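Local atomic coordinates of phosphoacetylglucosamine mutase (Aspergillus lentulus, PDB entry 5OAW), a protein that interconverts the 6-phosphate and 1-phosphate of N-acetylglucosamine, using magnesium and an active-site phosphoserine. Residues A[209-214]-A[239-244]; A[275-280]-A[292-297]. All blocks are in the same frame, centred on the assembly; numbering follows the deposited sequence.

Both contacts belong to the five-stranded mixed sheet ordered 239-243, 211-215, 279-283, 290-295, 301-304, and their centres are about 11 Å apart. Contact 1 joins the outermost strand 239-243 to strand 211-215 in parallel; contact 2, which follows later in the chain, forms the open end of the antiparallel hairpin of strands 279-283 and 290-295. Strands 211-215 and 279-283 are neighbours, so the two contacts meet directly: T213 N lies 2.9 Å from R279 O, a probable hydrogen bond. The loop between the hairpin strands carries D284, D286 and D288, which bind magnesium, so this sheet presents the metal site at one end of its strands.

Contact 1 (A[209-214]-A[239-244]); sequences KGSLTV and DIKIVN
L212 and V214 pair with residues 239-243 in a parallel beta-alpha-beta unit, strand 211-215, helix 221-231 and strand 239-243, in domain II of this phosphohexomutase. The strand axes of 211-214 and 239-243 come within 4.7 Å and differ in direction by 23°.

Four backbone hydrogen bonds join the strands. L212 gives its N-H to D239 O and receives that of K241 on its own O, at 2.9 Å from K241 N. V214 repeats the pattern two residues on, giving its N-H to K241 O and accepting from V243 N. Between these bonds I240 CA comes within 3.3 Å of L212 O as a CA-H...O contact.

The apolar face holds L212, V214, I240 and I242. V214 CG2 meets I240 CG2 at 3.7 Å, the two side chains crossing at a slant; I240 CG2 stands anti to the backbone N, which turns this methyl toward V214 CG2. Helix 221-231 covers this face through L225 and I229, while M432 of helix 428-441 touches both L212 and I240.

The opposite face carries S211, T213, D239 and K241. D239 OD2 packs against S211 CB at 3.3 Å, and the methylene K241 CD lies 3.9 Å from the same S211 CB. Successive bends in the K241 chain, the last at chi4 (-80°), turn NZ toward T213. There a single water bridges the strands, 2.6 Å from T213 OG1 and accepting a hydrogen bond from K241 NZ at 2.8 Å.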
ATOM      1  N   LYS A 209      -0.740  10.654 -24.185  1.00 53.44           N
ATOM      2  CA  LYS A 209      -1.086  11.978 -24.673  1.00 54.38           C
ATOM      3  C   LYS A 209      -1.271  12.957 -23.527  1.00 54.76           C
ATOM      4  O   LYS A 209      -2.041  12.703 -22.593  1.00 57.07           O
ATOM      5  CB  LYS A 209      -2.328  11.921 -25.566  1.00 59.88           C
ATOM      6  CG  LYS A 209      -2.038  11.390 -26.963  1.00 65.45           C
ATOM      7  CD  LYS A 209      -3.295  11.371 -27.819  1.00 72.38           C
ATOM      8  CE  LYS A 209      -3.002  10.947 -29.252  1.00 70.91           C
ATOM      9  NZ  LYS A 209      -4.246  10.957 -30.071  1.00 69.86           N
ATOM     10  N   GLY A 210      -0.552  14.073 -23.600  1.00 54.56           N
ATOM     11  CA  GLY A 210      -0.625  15.123 -22.584  1.00 50.31           C
ATOM     12  C   GLY A 210       0.314  14.867 -21.426  1.00 49.78           C
ATOM     13  O   GLY A 210       0.778  13.750 -21.222  1.00 53.56           O
ATOM     14  N   SER A 211       0.591  15.907 -20.656  1.00 51.00           N
ATOM     15  CA  SER A 211       1.518  15.795 -19.542  1.00 50.71           C
ATOM     16  C   SER A 211       0.862  15.174 -18.314  1.00 50.77           C
ATOM     17  O   SER A 211      -0.361  15.198 -18.178  1.00 54.46           O
ATOM     18  CB  SER A 211       2.064  17.171 -19.199  1.00 51.40           C
ATOM     19  OG  SER A 211       1.031  18.014 -18.739  1.00 52.59           O
ATOM     20  N   LEU A 212       1.688  14.614 -17.434  1.00 46.62           N
ATOM     21  CA  LEU A 212       1.254  14.157 -16.117  1.00 43.50           C
ATOM     22  C   LEU A 212       2.007  14.920 -15.009  1.00 42.62           C
ATOM     23  O   LEU A 212       3.224  14.808 -14.894  1.00 46.30           O
ATOM     24  CB  LEU A 212       1.432  12.631 -15.987  1.00 39.94           C
ATOM     25  CG  LEU A 212       1.213  12.083 -14.575  1.00 38.00           C
ATOM     26  CD1 LEU A 212      -0.259  12.050 -14.249  1.00 36.80           C
ATOM     27  CD2 LEU A 212       1.831  10.715 -14.379  1.00 37.05           C
ATOM     28  N   THR A 213       1.274  15.700 -14.220  1.00 43.10           N
ATOM     29  CA  THR A 213       1.829  16.501 -13.130  1.00 41.34           C
ATOM     30  C   THR A 213       1.710  15.694 -11.851  1.00 42.07           C
ATOM     31  O   THR A 213       0.617  15.492 -11.328  1.00 44.93           O
ATOM     32  CB  THR A 213       1.098  17.861 -13.016  1.00 42.17           C
ATOM     33  OG1 THR A 213       1.045  18.461 -14.310  1.00 45.46           O
ATOM     34  CG2 THR A 213       1.795  18.842 -12.048  1.00 37.88           C
ATOM     35  N   VAL A 214       2.852  15.216 -11.374  1.00 43.07           N
ATOM     36  CA  VAL A 214       2.936  14.370 -10.190  1.00 41.78           C
ATOM     37  C   VAL A 214       3.431  15.141  -8.971  1.00 43.00           C
ATOM     38  O   VAL A 214       4.584  15.569  -8.929  1.00 45.42           O
ATOM     39  CB  VAL A 214       3.900  13.188 -10.425  1.00 41.61           C
ATOM     40  CG1 VAL A 214       3.876  12.193  -9.262  1.00 37.19           C
ATOM     41  CG2 VAL A 214       3.589  12.504 -11.742  1.00 41.86           C
ATOM     42  N   ASP A 239       5.308  12.445 -20.625  1.00 60.80           N
ATOM     43  CA  ASP A 239       6.104  13.490 -19.990  1.00 59.48           C
ATOM     44  C   ASP A 239       5.585  13.903 -18.608  1.00 51.25           C
ATOM     45  O   ASP A 239       4.449  14.343 -18.438  1.00 48.44           O
ATOM     46  CB  ASP A 239       6.508  14.631 -20.964  1.00 67.14           C
ATOM     47  CG  ASP A 239       5.759  15.923 -20.739  1.00 70.83           C
ATOM     48  OD1 ASP A 239       6.391  16.923 -20.309  1.00 71.81           O
ATOM     49  OD2 ASP A 239       4.545  15.944 -21.017  1.00 80.68           O
ATOM     50  N   ILE A 240       6.457  13.712 -17.629  1.00 47.38           N
ATOM     51  CA  ILE A 240       6.125  13.884 -16.228  1.00 47.05           C
ATOM     52  C   ILE A 240       6.655  15.239 -15.780  1.00 48.57           C
ATOM     53  O   ILE A 240       7.781  15.606 -16.102  1.00 50.40           O
ATOM     54  CB  ILE A 240       6.685  12.708 -15.384  1.00 44.85           C
ATOM     55  CG1 ILE A 240       5.924  11.419 -15.736  1.00 45.11           C
ATOM     56  CG2 ILE A 240       6.554  12.980 -13.895  1.00 45.43           C
ATOM     57  CD1 ILE A 240       6.575  10.107 -15.351  1.00 44.38           C
ATOM     58  N   LYS A 241       5.810  15.996 -15.091  1.00 47.82           N
ATOM     59  CA  LYS A 241       6.216  17.213 -14.434  1.00 48.53           C
ATOM     60  C   LYS A 241       6.199  16.946 -12.935  1.00 47.89           C
ATOM     61  O   LYS A 241       5.136  16.681 -12.360  1.00 51.69           O
ATOM     62  CB  LYS A 241       5.258  18.338 -14.803  1.00 50.82           C
ATOM     63  CG  LYS A 241       5.560  19.000 -16.135  1.00 56.42           C
ATOM     64  CD  LYS A 241       4.277  19.328 -16.891  1.00 63.03           C
ATOM     65  CE  LYS A 241       4.229  20.779 -17.345  1.00 65.13           C
ATOM     66  NZ  LYS A 241       3.817  21.687 -16.230  1.00 65.82           N
ATOM     67  N   ILE A 242       7.370  17.001 -12.311  1.00 41.83           N
ATOM     68  CA  ILE A 242       7.488  16.763 -10.864  1.00 41.99           C
ATOM     69  C   ILE A 242       7.257  18.071 -10.118  1.00 44.58           C
ATOM     70  O   ILE A 242       7.853  19.092 -10.459  1.00 46.73           O
ATOM     71  CB  ILE A 242       8.843  16.122 -10.474  1.00 38.33           C
ATOM     72  CG1 ILE A 242       8.877  14.666 -10.956  1.00 40.46           C
ATOM     73  CG2 ILE A 242       9.061  16.163  -8.958  1.00 39.06           C
ATOM     74  CD1 ILE A 242      10.255  14.102 -11.190  1.00 42.71           C
ATOM     75  N   VAL A 243       6.358  18.029  -9.133  1.00 42.62           N
ATOM     76  CA  VAL A 243       6.123  19.132  -8.200  1.00 40.95           C
ATOM     77  C   VAL A 243       6.131  18.583  -6.782  1.00 39.95           C
ATOM     78  O   VAL A 243       5.924  17.385  -6.569  1.00 40.42           O
ATOM     79  CB  VAL A 243       4.811  19.939  -8.486  1.00 41.03           C
ATOM     80  CG1 VAL A 243       4.856  20.569  -9.867  1.00 42.53           C
ATOM     81  CG2 VAL A 243       3.553  19.088  -8.344  1.00 40.27           C
ATOM     82  N   ASN A 244       6.368  19.476  -5.825  1.00 39.90           N
ATOM     83  CA  ASN A 244       6.506  19.144  -4.413  1.00 39.97           C
ATOM     84  C   ASN A 244       7.557  18.050  -4.216  1.00 42.48           C
ATOM     85  O   ASN A 244       7.229  16.879  -3.927  1.00 40.29           O
ATOM     86  CB  ASN A 244       5.147  18.804  -3.785  1.00 40.84           C
ATOM     87  CG  ASN A 244       4.040  19.766  -4.225  1.00 42.89           C
ATOM     88  OD1 ASN A 244       4.199  20.995  -4.201  1.00 44.03           O
ATOM     89  ND2 ASN A 244       2.910  19.211  -4.617  1.00 40.69           N
TER
HETATM   90  O   HOH W   1       1.444  20.930 -14.948  1.00 43.57           O

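Contact 2 (A[275-280]-A[292-297]); sequences SILDRC and YYFLDE. Unlike the reference sequence in segment 275-280: I276 (reference Val).
C280 and Y293 form an antiparallel hydrogen-bonded pair in the beta hairpin of strands 279-283 and 290-295. Y293 N donates to C280 O over 3.1 Å; the return bond, C280 N to Y293 O, is weak. C280 CB sits over one face of the Y293 ring, 3.8 Å from its centroid, in a CH-pi contact offset toward the rim at the CD1-CE1 side, and C280 SG approaches the ring obliquely.

R279 leaves the backbone with CG anti to N (chi1 -178°) and runs beside Y292. Its CB leads to CG, which lies in the plane of the Y292 ring at its edge, 4.0 Å from CE2; CD follows at 4.1 Å from the same CE2. A bend at chi3 then leaves the guanidinium plane nearly coplanar with that ring, 18° apart. At the tip NH1 bonds K209 O, while NH2 bonds G210 O and makes a salt bridge with E436, whose other carboxylate oxygen bonds Y292 OH.

Nearer the open end, within the type II turn S275-D278, L277 N donates a hydrogen bond to L295 O. R279 thus lies against L212 of strand 211-215, binds the residues just before that strand, and reaches E436 of helix 428-441, with P446 of helix 446-450 also against it.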
ATOM      1  N   SER A 275      -3.298  23.442 -14.802  1.00 56.40           N
ATOM      2  CA  SER A 275      -4.347  24.119 -15.559  1.00 52.37           C
ATOM      3  C   SER A 275      -5.595  23.266 -15.584  1.00 52.51           C
ATOM      4  O   SER A 275      -5.618  22.152 -15.062  1.00 51.32           O
ATOM      5  CB  SER A 275      -3.895  24.364 -17.005  1.00 54.13           C
ATOM      6  OG  SER A 275      -2.704  25.120 -17.055  1.00 53.24           O
ATOM      7  N   ILE A 276      -6.632  23.805 -16.210  1.00 52.99           N
ATOM      8  CA  ILE A 276      -7.853  23.075 -16.487  1.00 56.69           C
ATOM      9  C   ILE A 276      -7.499  21.932 -17.434  1.00 53.73           C
ATOM     10  O   ILE A 276      -6.855  22.146 -18.457  1.00 59.18           O
ATOM     11  CB  ILE A 276      -8.950  24.022 -17.062  1.00 59.27           C
ATOM     12  CG1 ILE A 276      -9.609  24.825 -15.929  1.00 58.66           C
ATOM     13  CG2 ILE A 276     -10.017  23.259 -17.852  1.00 63.22           C
ATOM     14  CD1 ILE A 276     -10.410  26.027 -16.397  1.00 61.92           C
ATOM     15  N   LEU A 277      -7.906  20.725 -17.057  1.00 52.06           N
ATOM     16  CA  LEU A 277      -7.681  19.497 -17.841  1.00 50.49           C
ATOM     17  C   LEU A 277      -6.275  18.872 -17.796  1.00 49.55           C
ATOM     18  O   LEU A 277      -6.051  17.852 -18.455  1.00 48.21           O
ATOM     19  CB  LEU A 277      -8.178  19.637 -19.294  1.00 51.62           C
ATOM     20  CG  LEU A 277      -9.693  19.601 -19.546  1.00 53.37           C
ATOM     21  CD1 LEU A 277     -10.013  19.995 -20.983  1.00 52.96           C
ATOM     22  CD2 LEU A 277     -10.277  18.233 -19.226  1.00 52.76           C
ATOM     23  N   ASP A 278      -5.345  19.457 -17.030  1.00 47.48           N
ATOM     24  CA  ASP A 278      -4.053  18.797 -16.746  1.00 48.07           C
ATOM     25  C   ASP A 278      -4.239  17.513 -15.937  1.00 46.26           C
ATOM     26  O   ASP A 278      -4.791  17.550 -14.820  1.00 52.36           O
ATOM     27  CB  ASP A 278      -3.102  19.736 -15.995  1.00 49.27           C
ATOM     28  CG  ASP A 278      -2.390  20.712 -16.906  1.00 53.21           C
ATOM     29  OD1 ASP A 278      -2.498  20.572 -18.141  1.00 57.52           O
ATOM     30  OD2 ASP A 278      -1.702  21.618 -16.388  1.00 57.18           O
ATOM     31  N   ARG A 279      -3.794  16.388 -16.496  1.00 44.98           N
ATOM     32  CA  ARG A 279      -3.800  15.104 -15.783  1.00 42.53           C
ATOM     33  C   ARG A 279      -2.770  15.121 -14.641  1.00 44.19           C
ATOM     34  O   ARG A 279      -1.591  15.437 -14.848  1.00 44.97           O
ATOM     35  CB  ARG A 279      -3.530  13.967 -16.746  1.00 43.48           C
ATOM     36  CG  ARG A 279      -3.570  12.582 -16.113  1.00 45.10           C
ATOM     37  CD  ARG A 279      -3.474  11.480 -17.157  1.00 43.89           C
ATOM     38  NE  ARG A 279      -2.139  11.400 -17.727  1.00 41.30           N
ATOM     39  CZ  ARG A 279      -1.772  11.951 -18.884  1.00 42.39           C
ATOM     40  NH1 ARG A 279      -2.637  12.627 -19.632  1.00 36.36           N
ATOM     41  NH2 ARG A 279      -0.517  11.824 -19.295  1.00 44.32           N
ATOM     42  N   CYS A 280      -3.232  14.806 -13.434  1.00 41.36           N
ATOM     43  CA  CYS A 280      -2.437  14.978 -12.225  1.00 37.88           C
ATOM     44  C   CYS A 280      -2.467  13.743 -11.377  1.00 36.38           C
ATOM     45  O   CYS A 280      -3.392  12.949 -11.503  1.00 33.55           O
ATOM     46  CB  CYS A 280      -3.000  16.113 -11.378  1.00 37.75           C
ATOM     47  SG  CYS A 280      -2.679  17.742 -12.040  1.00 40.48           S
ATOM     48  N   TYR A 292      -5.108   9.797  -8.779  1.00 40.24           N
ATOM     49  CA  TYR A 292      -5.212  10.738  -9.855  1.00 40.56           C
ATOM     50  C   TYR A 292      -6.291  11.769  -9.552  1.00 41.66           C
ATOM     51  O   TYR A 292      -7.152  11.556  -8.695  1.00 38.07           O
ATOM     52  CB  TYR A 292      -5.482   9.989 -11.152  1.00 38.29           C
ATOM     53  CG  TYR A 292      -4.227   9.482 -11.814  1.00 37.95           C
ATOM     54  CD1 TYR A 292      -3.411   8.496 -11.209  1.00 39.48           C
ATOM     55  CD2 TYR A 292      -3.849   9.975 -13.058  1.00 37.47           C
ATOM     56  CE1 TYR A 292      -2.250   8.038 -11.841  1.00 39.35           C
ATOM     57  CE2 TYR A 292      -2.698   9.529 -13.693  1.00 37.16           C
ATOM     58  CZ  TYR A 292      -1.898   8.572 -13.089  1.00 38.22           C
ATOM     59  OH  TYR A 292      -0.775   8.154 -13.764  1.00 37.79           O
ATOM     60  N   TYR A 293      -6.185  12.907 -10.234  1.00 43.03           N
ATOM     61  CA  TYR A 293      -7.151  13.987 -10.161  1.00 42.82           C
ATOM     62  C   TYR A 293      -6.992  14.949 -11.324  1.00 45.19           C
ATOM     63  O   TYR A 293      -5.953  14.982 -11.969  1.00 49.58           O
ATOM     64  CB  TYR A 293      -7.088  14.723  -8.821  1.00 39.92           C
ATOM     65  CG  TYR A 293      -5.724  15.184  -8.384  1.00 40.54           C
ATOM     66  CD1 TYR A 293      -5.264  16.474  -8.690  1.00 37.91           C
ATOM     67  CD2 TYR A 293      -4.895  14.343  -7.629  1.00 41.51           C
ATOM     68  CE1 TYR A 293      -4.023  16.901  -8.254  1.00 39.79           C
ATOM     69  CE2 TYR A 293      -3.644  14.760  -7.203  1.00 40.54           C
ATOM     70  CZ  TYR A 293      -3.217  16.035  -7.517  1.00 40.67           C
ATOM     71  OH  TYR A 293      -1.974  16.445  -7.097  1.00 46.06           O
ATOM     72  N   PHE A 294      -8.044  15.705 -11.613  1.00 48.31           N
ATOM     73  CA  PHE A 294      -8.013  16.719 -12.665  1.00 46.80           C
ATOM     74  C   PHE A 294      -9.071  17.780 -12.418  1.00 48.14           C
ATOM     75  O   PHE A 294     -10.012  17.561 -11.654  1.00 46.55           O
ATOM     76  CB  PHE A 294      -8.122  16.103 -14.071  1.00 46.48           C
ATOM     77  CG  PHE A 294      -9.506  15.657 -14.464  1.00 50.80           C
ATOM     78  CD1 PHE A 294     -10.271  16.419 -15.359  1.00 51.80           C
ATOM     79  CD2 PHE A 294     -10.042  14.457 -13.984  1.00 54.42           C
ATOM     80  CE1 PHE A 294     -11.548  16.011 -15.745  1.00 51.20           C
ATOM     81  CE2 PHE A 294     -11.320  14.038 -14.366  1.00 54.90           C
ATOM     82  CZ  PHE A 294     -12.075  14.819 -15.250  1.00 55.67           C
ATOM     83  N   LEU A 295      -8.884  18.942 -13.038  1.00 49.54           N
ATOM     84  CA  LEU A 295      -9.868  20.007 -12.986  1.00 52.06           C
ATOM     85  C   LEU A 295     -10.755  19.941 -14.218  1.00 52.57           C
ATOM     86  O   LEU A 295     -10.263  19.926 -15.353  1.00 54.99           O
ATOM     87  CB  LEU A 295      -9.195  21.371 -12.795  1.00 53.48           C
ATOM     88  CG  LEU A 295      -8.500  21.501 -11.422  1.00 55.57           C
ATOM     89  CD1 LEU A 295      -7.282  22.405 -11.491  1.00 56.24           C
ATOM     90  CD2 LEU A 295      -9.448  21.962 -10.318  1.00 56.70           C
ATOM     91  N   ASP A 296     -12.058  19.829 -13.961  1.00 54.90           N
ATOM     92  CA  ASP A 296     -13.137  19.875 -14.953  1.00 58.91           C
ATOM     93  C   ASP A 296     -12.966  20.940 -16.001  1.00 61.01           C
ATOM     94  O   ASP A 296     -12.373  21.994 -15.736  1.00 59.71           O
ATOM     95  CB  ASP A 296     -14.433  20.255 -14.241  1.00 62.64           C
ATOM     96  CG  ASP A 296     -15.444  19.152 -14.226  1.00 68.93           C
ATOM     97  OD1 ASP A 296     -15.341  18.226 -15.061  1.00 75.06           O
ATOM     98  OD2 ASP A 296     -16.359  19.223 -13.375  1.00 71.45           O
ATOM     99  N   GLU A 297     -13.568  20.698 -17.163  1.00 65.05           N
ATOM    100  CA  GLU A 297     -13.752  21.737 -18.192  1.00 71.95           C
ATOM    101  C   GLU A 297     -14.404  23.006 -17.591  1.00 72.11           C
ATOM    102  O   GLU A 297     -14.224  24.110 -18.109  1.00 71.35           O
ATOM    103  CB  GLU A 297     -14.563  21.186 -19.372  1.00 72.27           C
ATOM    104  CG  GLU A 297     -14.337  19.696 -19.629  1.00 77.59           C
ATOM    105  CD  GLU A 297     -14.511  19.287 -21.077  1.00 81.08           C
ATOM    106  OE1 GLU A 297     -13.572  18.679 -21.632  1.00 79.68           O
ATOM    107  OE2 GLU A 297     -15.584  19.553 -21.663  1.00 88.24           O
TER